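Local coordinates for protein glycogen synthase (Cyanobacterium sp. CLg1, PDB 6GNF) that belongs to the two-domain glycosyltransferase family of starch and bacterial glycogen synthases, and holds ADP and a glycan in its ligand pockets, at residues E308-Q313 / M444-I449; Q232-P237 / E250-L255; A71-I76 / N88-H93. All coordinates share one frame; numbering follows the deposited sequence.

Contact 1 (E308-Q313 / M444-I449); sequences ETWNPQ and MMYGTI
Tyr-446 sets its CG opposite its own carbonyl carbon (chi1 -76°), and this lays one ring face against the backbone of Asn-311 and Pro-312. Met-445 leaves its backbone in a similar way, but a bend at chi3 (69°) turns CE back onto the Trp-310 carbonyl. Pro-312 sits on the tyrosine: its CD lies 3.9 Å from the centroid of the Tyr-446 ring and only 6° off the ring normal, a CH-pi contact over the face, while Pro-312 CB reaches 3.9 Å from Tyr-446 CD2. The same proline packs against the main chain, with CD 3.3 Å from Met-445 O. The Met-445 methyl lies against Trp-310 O, at a separation short enough for its exact placing to be doubtful; CE also touches Asn-311 CB, and the side chain rests on Ile-307. Helix 439-445 ends here in a Schellman motif: Gly-447 takes positive phi, with two bonds back into the last turn, and its N bonds to Met-444 O at 3.0 Å. The chain then enters strand 449-452 of the parallel sheet in the C-terminal Rossmann-like domain of this GT-B fold, so the loop after strand 298-300 is laid across a helix-to-strand turn of that domain. Tyr-446 OH stands 3.0 Å from Asn-311 N, but the angle is too poor for a bond; the hydroxyl pairs with Asp-315 instead. The Asn-311 amide is held within its own loop, ND2 to Ile-307 O and OD1 to Lys-314 N. Trp-310 crosses Tyr-446 at roughly a right angle, its CE3 being 4.0 Å from Tyr-446 CE1. The indole also stacks with Tyr-442 and His-418, close to the bound ADP.

Contact 2 (Q232-P237 / E250-L255); sequences QFAPPP and EPMYML
Ala-234 CB meets two methionine methyls: Met-254 CE at 3.8 Å and, more loosely, Met-252 CE at 4.4 Å. Both methionines start with CG between the backbone N and the carbonyl carbon (chi1 65° in Met-254), and each bends again at chi3, which brings the methyl rather than the sulfur to the alanine. Met-252 CE also lies 4.0 Å from Gln-232 O. At the other end of the contact the aliphatic part of Gln-232 does the touching, with CG 3.6 Å from Glu-250 O and 4.2 Å from Pro-251 CB. In the next shell, the Phe-233 ring lies with one face over Gln-232 CB and packs on Ile-478 and Pro-479, and Glu-250 O accepts a bond from Ser-248 OG. The chain turns a corner at both Gln-232 and Glu-250, passing from one small antiparallel sheet to another. Through their backbones, Ala-234 pairs with Ile-246 in the two-stranded sheet of 233-234 and 246-248, whereas Met-252 and Met-254 bond to Thr-231 and Phe-229 in the sheet where strand 251-256 runs between 208-209 and 228-231.

Contact 3 (A71-I76 / N88-H93); sequences AWDTEI and NVRYFH. With SO4 (sulfate ion), chain G.
A beta hairpin, strands 72-82 and 85-96, forms one margin of the large mixed sheet in the N-terminal domain, with 72-82 as its outermost strand. Trp-72 and His-93 make an antiparallel hydrogen-bonded pair, Trp-72 N to His-93 O and His-93 N to Trp-72 O both measuring 2.9 Å. Asp-73 and Phe-92 follow as a non-hydrogen-bonded pair. Tyr-91 O is then gripped twice by Thr-74, through N at 3.1 Å and through OG1 at 2.9 Å, the hydroxyl arriving from above the carbonyl plane. Thr-74 OG1 also accepts from Ile-76 N in an ST turn, and Asp-73 OD1 takes Glu-75 N in an Asx turn. Glu-75 has positive phi, the regular pairing is broken at these turns, and the return bond from Tyr-91 N goes to Ile-76 O, long and weak. Beyond it Ile-76 CG2 rests against the edge of the Tyr-91 ring, whose OH bonds to Ala-142 O. On the face of Asp-73 and Phe-92, the carboxylate lies stacked over the phenyl ring, planes 22° apart, with Asp-73 CB over the ring face. Asp-73 OD2 forms a salt bridge to Arg-90 NH1 at 3.4 Å, carboxylate and guanidinium planes nearly perpendicular. Asp-105 is a second acidic partner of this arginine, whose NH2 also donates to sulfate O1 at 3.1 Å; Arg-64 binds the same ion, probably a crystallisation component. On the other face Trp-72 and His-93 run side by side. With CG between the backbone N and the carbonyl carbon (chi1 68°), the indole lies back over the partner strand, His-93 O sitting above one face. The two aromatic planes are 48° apart; His-93 NE2 bonds to Asp-100 OD1, and Trp-72 CZ2 comes 3.1 Å from His-93 ND1.

In the fold
The three contacts follow one another along the chain, contact 3 first, then contact 2, then contact 1, and none touches another. Contacts 2 and 3 both belong to the N-terminal part of the protein, with nearest atoms about 21 Å apart. Contact 1 lies on the other side of the chain's centre from contact 2, their centres 43 Å apart, and approaches contact 3 to about 18 Å between nearest atoms. The bound ligands lie between contacts 1 and 2: the side chain of Trp-310 is about 5 Å from ADP, while that of Ala-234 is about 10 Å from a beta-D-glucopyranose unit. The centre of contact 3 is 38 Å from that of each of the others.

Contact 1 (E308-Q313 / M444-I449)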
loop_
_atom_site.group_PDB
_atom_site.type_symbol
_atom_site.label_atom_id
_atom_site.label_comp_id
_atom_site.label_asym_id
_atom_site.label_seq_id
_atom_site.Cartn_x
_atom_site.Cartn_y
_atom_site.Cartn_z
ATOM N N GLU A 308 -6.567 -16.790 2.348
ATOM C CA GLU A 308 -6.637 -17.363 3.699
ATOM C C GLU A 308 -7.458 -16.585 4.741
ATOM O O GLU A 308 -8.391 -17.140 5.317
ATOM C CB GLU A 308 -5.237 -17.608 4.248
ATOM C CG GLU A 308 -4.529 -18.812 3.635
ATOM C CD GLU A 308 -3.020 -18.734 3.757
ATOM O OE1 GLU A 308 -2.340 -18.829 2.710
ATOM O OE2 GLU A 308 -2.523 -18.574 4.892
ATOM N N THR A 309 -7.075 -15.351 5.039
ATOM C CA THR A 309 -7.785 -14.561 6.047
ATOM C C THR A 309 -9.115 -14.012 5.520
ATOM O O THR A 309 -10.090 -13.931 6.271
ATOM C CB THR A 309 -6.927 -13.369 6.539
ATOM O OG1 THR A 309 -5.656 -13.847 6.992
ATOM C CG2 THR A 309 -7.623 -12.614 7.680
ATOM N N TRP A 310 -9.139 -13.632 4.239
ATOM C CA TRP A 310 -10.283 -12.952 3.639
ATOM C C TRP A 310 -11.043 -13.832 2.643
ATOM O O TRP A 310 -10.741 -13.836 1.444
ATOM C CB TRP A 310 -9.824 -11.664 2.947
ATOM C CG TRP A 310 -9.324 -10.638 3.900
ATOM C CD1 TRP A 310 -8.033 -10.454 4.296
ATOM C CD2 TRP A 310 -10.102 -9.658 4.595
ATOM N NE1 TRP A 310 -7.958 -9.417 5.191
ATOM C CE2 TRP A 310 -9.214 -8.912 5.393
ATOM C CE3 TRP A 310 -11.463 -9.342 4.625
ATOM C CZ2 TRP A 310 -9.638 -7.862 6.206
ATOM C CZ3 TRP A 310 -11.890 -8.296 5.437
ATOM C CH2 TRP A 310 -10.979 -7.571 6.215
ATOM N N ASN A 311 -11.971 -14.627 3.164
ATOM C CA ASN A 311 -12.964 -15.297 2.335
ATOM C C ASN A 311 -14.146 -15.704 3.194
ATOM O O ASN A 311 -13.963 -16.170 4.323
ATOM C CB ASN A 311 -12.401 -16.511 1.587
ATOM C CG ASN A 311 -12.099 -17.686 2.498
ATOM O OD1 ASN A 311 -12.870 -18.641 2.575
ATOM N ND2 ASN A 311 -10.981 -17.632 3.168
ATOM N N PRO A 312 -15.354 -15.581 2.638
ATOM C CA PRO A 312 -16.552 -15.776 3.429
ATOM C C PRO A 312 -16.717 -17.191 3.968
ATOM O O PRO A 312 -17.372 -17.370 4.992
ATOM C CB PRO A 312 -17.674 -15.415 2.451
ATOM C CG PRO A 312 -17.096 -15.622 1.098
ATOM C CD PRO A 312 -15.660 -15.239 1.236
ATOM N N GLN A 313 -16.083 -18.175 3.336
ATOM C CA GLN A 313 -16.233 -19.577 3.745
ATOM C C GLN A 313 -15.528 -19.875 5.065
ATOM O O GLN A 313 -16.058 -20.616 5.894
ATOM C CB GLN A 313 -15.724 -20.548 2.669
ATOM C CG GLN A 313 -16.556 -20.597 1.393
ATOM C CD GLN A 313 -15.997 -19.775 0.225
ATOM O OE1 GLN A 313 -16.281 -20.085 -0.931
ATOM N NE2 GLN A 313 -15.185 -18.761 0.509
ATOM N N MET A 444 -15.169 -8.185 -3.352
ATOM C CA MET A 444 -15.675 -9.062 -4.396
ATOM C C MET A 444 -15.678 -10.529 -3.977
ATOM O O MET A 444 -16.601 -11.260 -4.308
ATOM C CB MET A 444 -14.911 -8.854 -5.707
ATOM C CG MET A 444 -15.259 -7.531 -6.378
ATOM S SD MET A 444 -14.538 -7.278 -8.009
ATOM C CE MET A 444 -12.830 -6.959 -7.590
ATOM N N MET A 445 -14.663 -10.973 -3.247
ATOM C CA MET A 445 -14.646 -12.355 -2.756
ATOM C C MET A 445 -15.799 -12.650 -1.797
ATOM O O MET A 445 -16.208 -13.796 -1.669
ATOM C CB MET A 445 -13.328 -12.675 -2.058
ATOM C CG MET A 445 -12.141 -12.773 -2.980
ATOM S SD MET A 445 -10.593 -13.054 -2.072
ATOM C CE MET A 445 -10.853 -14.723 -1.464
ATOM N N TYR A 446 -16.308 -11.610 -1.136
ATOM C CA TYR A 446 -17.448 -11.734 -0.229
ATOM C C TYR A 446 -18.799 -11.465 -0.918
ATOM O O TYR A 446 -19.836 -11.485 -0.267
ATOM C CB TYR A 446 -17.275 -10.787 0.972
ATOM C CG TYR A 446 -16.267 -11.273 2.003
ATOM C CD1 TYR A 446 -14.915 -11.300 1.716
ATOM C CD2 TYR A 446 -16.674 -11.694 3.262
ATOM C CE1 TYR A 446 -13.986 -11.738 2.643
ATOM C CE2 TYR A 446 -15.753 -12.136 4.203
ATOM C CZ TYR A 446 -14.408 -12.152 3.888
ATOM O OH TYR A 446 -13.463 -12.594 4.805
ATOM N N GLY A 447 -18.786 -11.192 -2.219
ATOM C CA GLY A 447 -20.012 -10.878 -2.953
ATOM C C GLY A 447 -20.504 -9.467 -2.688
ATOM O O GLY A 447 -21.663 -9.142 -2.920
ATOM N N THR A 448 -19.602 -8.622 -2.208
ATOM C CA THR A 448 -19.913 -7.236 -1.899
ATOM C C THR A 448 -19.446 -6.394 -3.081
ATOM O O THR A 448 -18.294 -6.483 -3.499
ATOM C CB THR A 448 -19.222 -6.806 -0.585
ATOM O OG1 THR A 448 -19.747 -7.582 0.503
ATOM C CG2 THR A 448 -19.445 -5.331 -0.288
ATOM N N ILE A 449 -20.345 -5.562 -3.596
ATOM C CA ILE A 449 -20.149 -4.906 -4.883
ATOM C C ILE A 449 -19.407 -3.576 -4.746
ATOM O O ILE A 449 -19.885 -2.676 -4.049
ATOM C CB ILE A 449 -21.506 -4.663 -5.566
ATOM C CG1 ILE A 449 -22.136 -6.006 -5.947
ATOM C CG2 ILE A 449 -21.342 -3.781 -6.795
ATOM C CD1 ILE A 449 -23.611 -5.934 -6.282
#

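Contact 2 (Q232-P237 / E250-L255)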
loop_
_atom_site.group_PDB
_atom_site.type_symbol
_atom_site.label_atom_id
_atom_site.label_comp_id
_atom_site.label_asym_id
_atom_site.label_seq_id
_atom_site.Cartn_x
_atom_site.Cartn_y
_atom_site.Cartn_z
ATOM N N GLN A 232 8.090 23.097 -6.534
ATOM C CA GLN A 232 7.508 24.064 -5.603
ATOM C C GLN A 232 6.910 23.390 -4.362
ATOM O O GLN A 232 6.481 24.073 -3.442
ATOM C CB GLN A 232 6.428 24.874 -6.311
ATOM C CG GLN A 232 6.943 25.679 -7.487
ATOM C CD GLN A 232 5.848 26.515 -8.124
ATOM O OE1 GLN A 232 4.725 26.040 -8.314
ATOM N NE2 GLN A 232 6.157 27.774 -8.425
ATOM N N PHE A 233 6.935 22.059 -4.318
ATOM C CA PHE A 233 6.219 21.294 -3.298
ATOM C C PHE A 233 7.150 20.368 -2.485
ATOM O O PHE A 233 7.378 19.216 -2.871
ATOM C CB PHE A 233 5.094 20.485 -3.963
ATOM C CG PHE A 233 4.231 21.289 -4.911
ATOM C CD1 PHE A 233 3.375 22.282 -4.433
ATOM C CD2 PHE A 233 4.269 21.053 -6.285
ATOM C CE1 PHE A 233 2.591 23.023 -5.306
ATOM C CE2 PHE A 233 3.477 21.789 -7.158
ATOM C CZ PHE A 233 2.632 22.774 -6.668
ATOM N N ALA A 234 7.680 20.873 -1.369
ATOM C CA ALA A 234 8.500 20.058 -0.458
ATOM C C ALA A 234 7.626 19.453 0.641
ATOM O O ALA A 234 6.559 19.988 0.947
ATOM C CB ALA A 234 9.609 20.898 0.161
ATOM N N PRO A 235 8.072 18.336 1.243
ATOM C CA PRO A 235 7.365 17.861 2.431
ATOM C C PRO A 235 7.600 18.808 3.605
ATOM O O PRO A 235 8.442 19.713 3.502
ATOM C CB PRO A 235 8.003 16.487 2.712
ATOM C CG PRO A 235 8.722 16.112 1.464
ATOM C CD PRO A 235 9.149 17.413 0.846
ATOM N N PRO A 236 6.865 18.608 4.716
ATOM C CA PRO A 236 7.094 19.431 5.908
ATOM C C PRO A 236 8.550 19.343 6.370
ATOM O O PRO A 236 9.195 18.305 6.171
ATOM C CB PRO A 236 6.158 18.818 6.958
ATOM C CG PRO A 236 5.146 18.040 6.190
ATOM C CD PRO A 236 5.808 17.599 4.923
ATOM N N PRO A 237 9.063 20.411 7.001
ATOM C CA PRO A 237 10.488 20.428 7.351
ATOM C C PRO A 237 10.852 19.354 8.385
ATOM O O PRO A 237 10.014 18.969 9.202
ATOM C CB PRO A 237 10.706 21.843 7.906
ATOM C CG PRO A 237 9.361 22.293 8.374
ATOM C CD PRO A 237 8.317 21.534 7.601
ATOM N N GLU A 250 8.512 29.980 -5.872
ATOM C CA GLU A 250 9.619 29.590 -6.750
ATOM C C GLU A 250 9.842 28.086 -6.700
ATOM O O GLU A 250 9.532 27.454 -5.690
ATOM C CB GLU A 250 10.922 30.282 -6.325
ATOM C CG GLU A 250 10.794 31.759 -5.985
ATOM C CD GLU A 250 10.300 32.599 -7.148
ATOM O OE1 GLU A 250 10.275 33.844 -7.010
ATOM O OE2 GLU A 250 9.943 32.023 -8.201
ATOM N N PRO A 251 10.394 27.505 -7.783
ATOM C CA PRO A 251 10.811 26.106 -7.712
ATOM C C PRO A 251 12.204 25.970 -7.080
ATOM O O PRO A 251 13.164 26.555 -7.572
ATOM C CB PRO A 251 10.805 25.664 -9.177
ATOM C CG PRO A 251 11.007 26.923 -9.969
ATOM C CD PRO A 251 10.747 28.111 -9.080
ATOM N N MET A 252 12.297 25.207 -5.995
ATOM C CA MET A 252 13.525 25.098 -5.218
ATOM C C MET A 252 14.215 23.753 -5.461
ATOM O O MET A 252 13.578 22.755 -5.813
ATOM C CB MET A 252 13.233 25.294 -3.726
ATOM C CG MET A 252 12.440 24.163 -3.080
ATOM S SD MET A 252 11.767 24.593 -1.443
ATOM C CE MET A 252 10.032 24.825 -1.812
ATOM N N TYR A 253 15.521 23.728 -5.229
ATOM C CA TYR A 253 16.327 22.545 -5.481
ATOM C C TYR A 253 16.295 21.601 -4.286
ATOM O O TYR A 253 16.320 22.048 -3.151
ATOM C CB TYR A 253 17.763 22.951 -5.794
ATOM C CG TYR A 253 18.686 21.769 -5.906
ATOM C CD1 TYR A 253 18.624 20.921 -7.003
ATOM C CD2 TYR A 253 19.607 21.473 -4.895
ATOM C CE1 TYR A 253 19.467 19.823 -7.102
ATOM C CE2 TYR A 253 20.453 20.369 -4.986
ATOM C CZ TYR A 253 20.386 19.551 -6.091
ATOM O OH TYR A 253 21.211 18.446 -6.198
ATOM N N MET A 254 16.238 20.299 -4.552
ATOM C CA MET A 254 16.267 19.281 -3.496
ATOM C C MET A 254 16.648 17.915 -4.069
ATOM O O MET A 254 16.941 17.806 -5.263
ATOM C CB MET A 254 14.912 19.205 -2.781
ATOM C CG MET A 254 13.748 18.739 -3.645
ATOM S SD MET A 254 12.098 18.954 -2.897
ATOM C CE MET A 254 11.940 20.733 -2.856
ATOM N N LEU A 255 16.667 16.899 -3.206
ATOM C CA LEU A 255 16.884 15.516 -3.616
ATOM C C LEU A 255 15.561 14.781 -3.770
ATOM O O LEU A 255 14.573 15.132 -3.138
ATOM C CB LEU A 255 17.728 14.775 -2.581
ATOM C CG LEU A 255 19.000 15.476 -2.109
ATOM C CD1 LEU A 255 19.713 14.611 -1.087
ATOM C CD2 LEU A 255 19.931 15.803 -3.269
#

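Contact 3 (A71-I76 / N88-H93)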
loop_
_atom_site.group_PDB
_atom_site.type_symbol
_atom_site.label_atom_id
_atom_site.label_comp_id
_atom_site.label_asym_id
_atom_site.label_seq_id
_atom_site.Cartn_x
_atom_site.Cartn_y
_atom_site.Cartn_z
ATOM N N ALA A 71 11.370 -15.268 15.086
ATOM C CA ALA A 71 12.611 -14.892 14.427
ATOM C C ALA A 71 13.810 -15.088 15.339
ATOM O O ALA A 71 13.865 -14.514 16.413
ATOM C CB ALA A 71 12.548 -13.439 13.992
ATOM N N TRP A 72 14.817 -15.809 14.863
ATOM C CA TRP A 72 16.007 -16.083 15.662
ATOM C C TRP A 72 17.183 -15.206 15.219
ATOM O O TRP A 72 17.307 -14.807 14.068
ATOM C CB TRP A 72 16.382 -17.577 15.591
ATOM C CG TRP A 72 16.880 -18.057 14.223
ATOM C CD1 TRP A 72 18.169 -17.997 13.742
ATOM C CD2 TRP A 72 16.092 -18.667 13.181
ATOM N NE1 TRP A 72 18.223 -18.527 12.469
ATOM C CE2 TRP A 72 16.967 -18.945 12.104
ATOM C CE3 TRP A 72 14.737 -19.007 13.058
ATOM C CZ2 TRP A 72 16.526 -19.543 10.919
ATOM C CZ3 TRP A 72 14.299 -19.597 11.872
ATOM C CH2 TRP A 72 15.192 -19.860 10.821
ATOM N N ASP A 73 18.087 -14.936 16.148
ATOM C CA ASP A 73 19.305 -14.191 15.857
ATOM C C ASP A 73 20.265 -15.089 15.072
ATOM O O ASP A 73 20.660 -16.132 15.550
ATOM C CB ASP A 73 19.957 -13.736 17.173
ATOM C CG ASP A 73 21.180 -12.834 16.962
ATOM O OD1 ASP A 73 21.665 -12.697 15.830
ATOM O OD2 ASP A 73 21.704 -12.250 17.939
ATOM N N THR A 74 20.678 -14.648 13.893
ATOM C CA THR A 74 21.585 -15.432 13.058
ATOM C C THR A 74 23.031 -15.329 13.525
ATOM O O THR A 74 23.887 -16.084 13.078
ATOM C CB THR A 74 21.574 -14.956 11.609
ATOM O OG1 THR A 74 22.165 -13.656 11.547
ATOM C CG2 THR A 74 20.145 -14.958 11.031
ATOM N N GLU A 75 23.313 -14.378 14.417
ATOM C CA GLU A 75 24.664 -14.081 14.912
ATOM C C GLU A 75 25.548 -13.387 13.878
ATOM O O GLU A 75 26.720 -13.112 14.119
ATOM C CB GLU A 75 25.360 -15.324 15.463
ATOM C CG GLU A 75 24.602 -15.940 16.630
ATOM C CD GLU A 75 24.830 -15.189 17.945
ATOM O OE1 GLU A 75 24.114 -15.504 18.920
ATOM O OE2 GLU A 75 25.718 -14.293 18.012
ATOM N N ILE A 76 24.976 -13.049 12.736
ATOM C CA ILE A 76 25.694 -12.309 11.719
ATOM C C ILE A 76 25.649 -10.827 12.067
ATOM O O ILE A 76 24.608 -10.307 12.464
ATOM C CB ILE A 76 25.048 -12.514 10.337
ATOM C CG1 ILE A 76 25.067 -13.996 9.958
ATOM C CG2 ILE A 76 25.764 -11.687 9.283
ATOM C CD1 ILE A 76 24.102 -14.369 8.854
ATOM N N ASN A 88 26.826 -1.053 13.033
ATOM C CA ASN A 88 26.598 -2.451 12.663
ATOM C C ASN A 88 25.133 -2.784 12.753
ATOM O O ASN A 88 24.456 -2.282 13.616
ATOM C CB ASN A 88 27.313 -3.391 13.639
ATOM C CG ASN A 88 28.800 -3.257 13.585
ATOM O OD1 ASN A 88 29.400 -2.767 14.537
ATOM N ND2 ASN A 88 29.411 -3.637 12.468
ATOM N N VAL A 89 24.666 -3.670 11.889
ATOM C CA VAL A 89 23.349 -4.276 12.063
ATOM C C VAL A 89 23.526 -5.757 12.399
ATOM O O VAL A 89 24.576 -6.333 12.121
ATOM C CB VAL A 89 22.454 -4.075 10.826
ATOM C CG1 VAL A 89 22.191 -2.593 10.613
ATOM C CG2 VAL A 89 23.071 -4.687 9.577
ATOM N N ARG A 90 22.554 -6.322 13.112
ATOM C CA ARG A 90 22.423 -7.765 13.268
ATOM C C ARG A 90 21.260 -8.199 12.391
ATOM O O ARG A 90 20.418 -7.379 12.039
ATOM C CB ARG A 90 22.138 -8.140 14.715
ATOM C CG ARG A 90 23.249 -7.800 15.694
ATOM C CD ARG A 90 22.915 -8.282 17.098
ATOM N NE ARG A 90 21.679 -7.684 17.601
ATOM C CZ ARG A 90 20.986 -8.119 18.660
ATOM N NH1 ARG A 90 21.393 -9.169 19.361
ATOM N NH2 ARG A 90 19.867 -7.495 19.021
ATOM N N TYR A 91 21.254 -9.463 11.982
ATOM C CA TYR A 91 20.171 -10.008 11.178
ATOM C C TYR A 91 19.443 -11.080 11.969
ATOM O O TYR A 91 20.049 -11.973 12.569
ATOM C CB TYR A 91 20.698 -10.607 9.877
ATOM C CG TYR A 91 21.355 -9.616 8.944
ATOM C CD1 TYR A 91 20.594 -8.757 8.153
ATOM C CD2 TYR A 91 22.740 -9.564 8.817
ATOM C CE1 TYR A 91 21.194 -7.856 7.282
ATOM C CE2 TYR A 91 23.354 -8.658 7.958
ATOM C CZ TYR A 91 22.582 -7.804 7.187
ATOM O OH TYR A 91 23.206 -6.907 6.319
ATOM N N PHE A 92 18.123 -10.940 12.042
ATOM C CA PHE A 92 17.263 -11.971 12.591
ATOM C C PHE A 92 16.546 -12.614 11.415
ATOM O O PHE A 92 16.449 -12.015 10.345
ATOM C CB PHE A 92 16.271 -11.378 13.587
ATOM C CG PHE A 92 16.878 -11.047 14.920
ATOM C CD1 PHE A 92 17.808 -10.026 15.035
ATOM C CD2 PHE A 92 16.523 -11.751 16.051
ATOM C CE1 PHE A 92 18.372 -9.713 16.257
ATOM C CE2 PHE A 92 17.077 -11.447 17.281
ATOM C CZ PHE A 92 18.007 -10.426 17.384
ATOM N N HIS A 93 16.028 -13.814 11.630
ATOM C CA HIS A 93 15.548 -14.654 10.541
ATOM C C HIS A 93 14.343 -15.460 10.985
ATOM O O HIS A 93 14.383 -16.083 12.030
ATOM C CB HIS A 93 16.691 -15.576 10.097
ATOM C CG HIS A 93 16.347 -16.477 8.952
ATOM N ND1 HIS A 93 17.127 -17.553 8.602
ATOM C CD2 HIS A 93 15.310 -16.471 8.082
ATOM C CE1 HIS A 93 16.583 -18.176 7.570
ATOM N NE2 HIS A 93 15.480 -17.539 7.236
HETATM S S SO4 G . 17.173 -8.858 21.521
HETATM O O1 SO4 G . 18.622 -9.104 21.305
HETATM O O2 SO4 G . 16.734 -7.575 20.916
HETATM O O3 SO4 G . 16.935 -8.791 22.979
HETATM O O4 SO4 G . 16.387 -9.971 20.941
#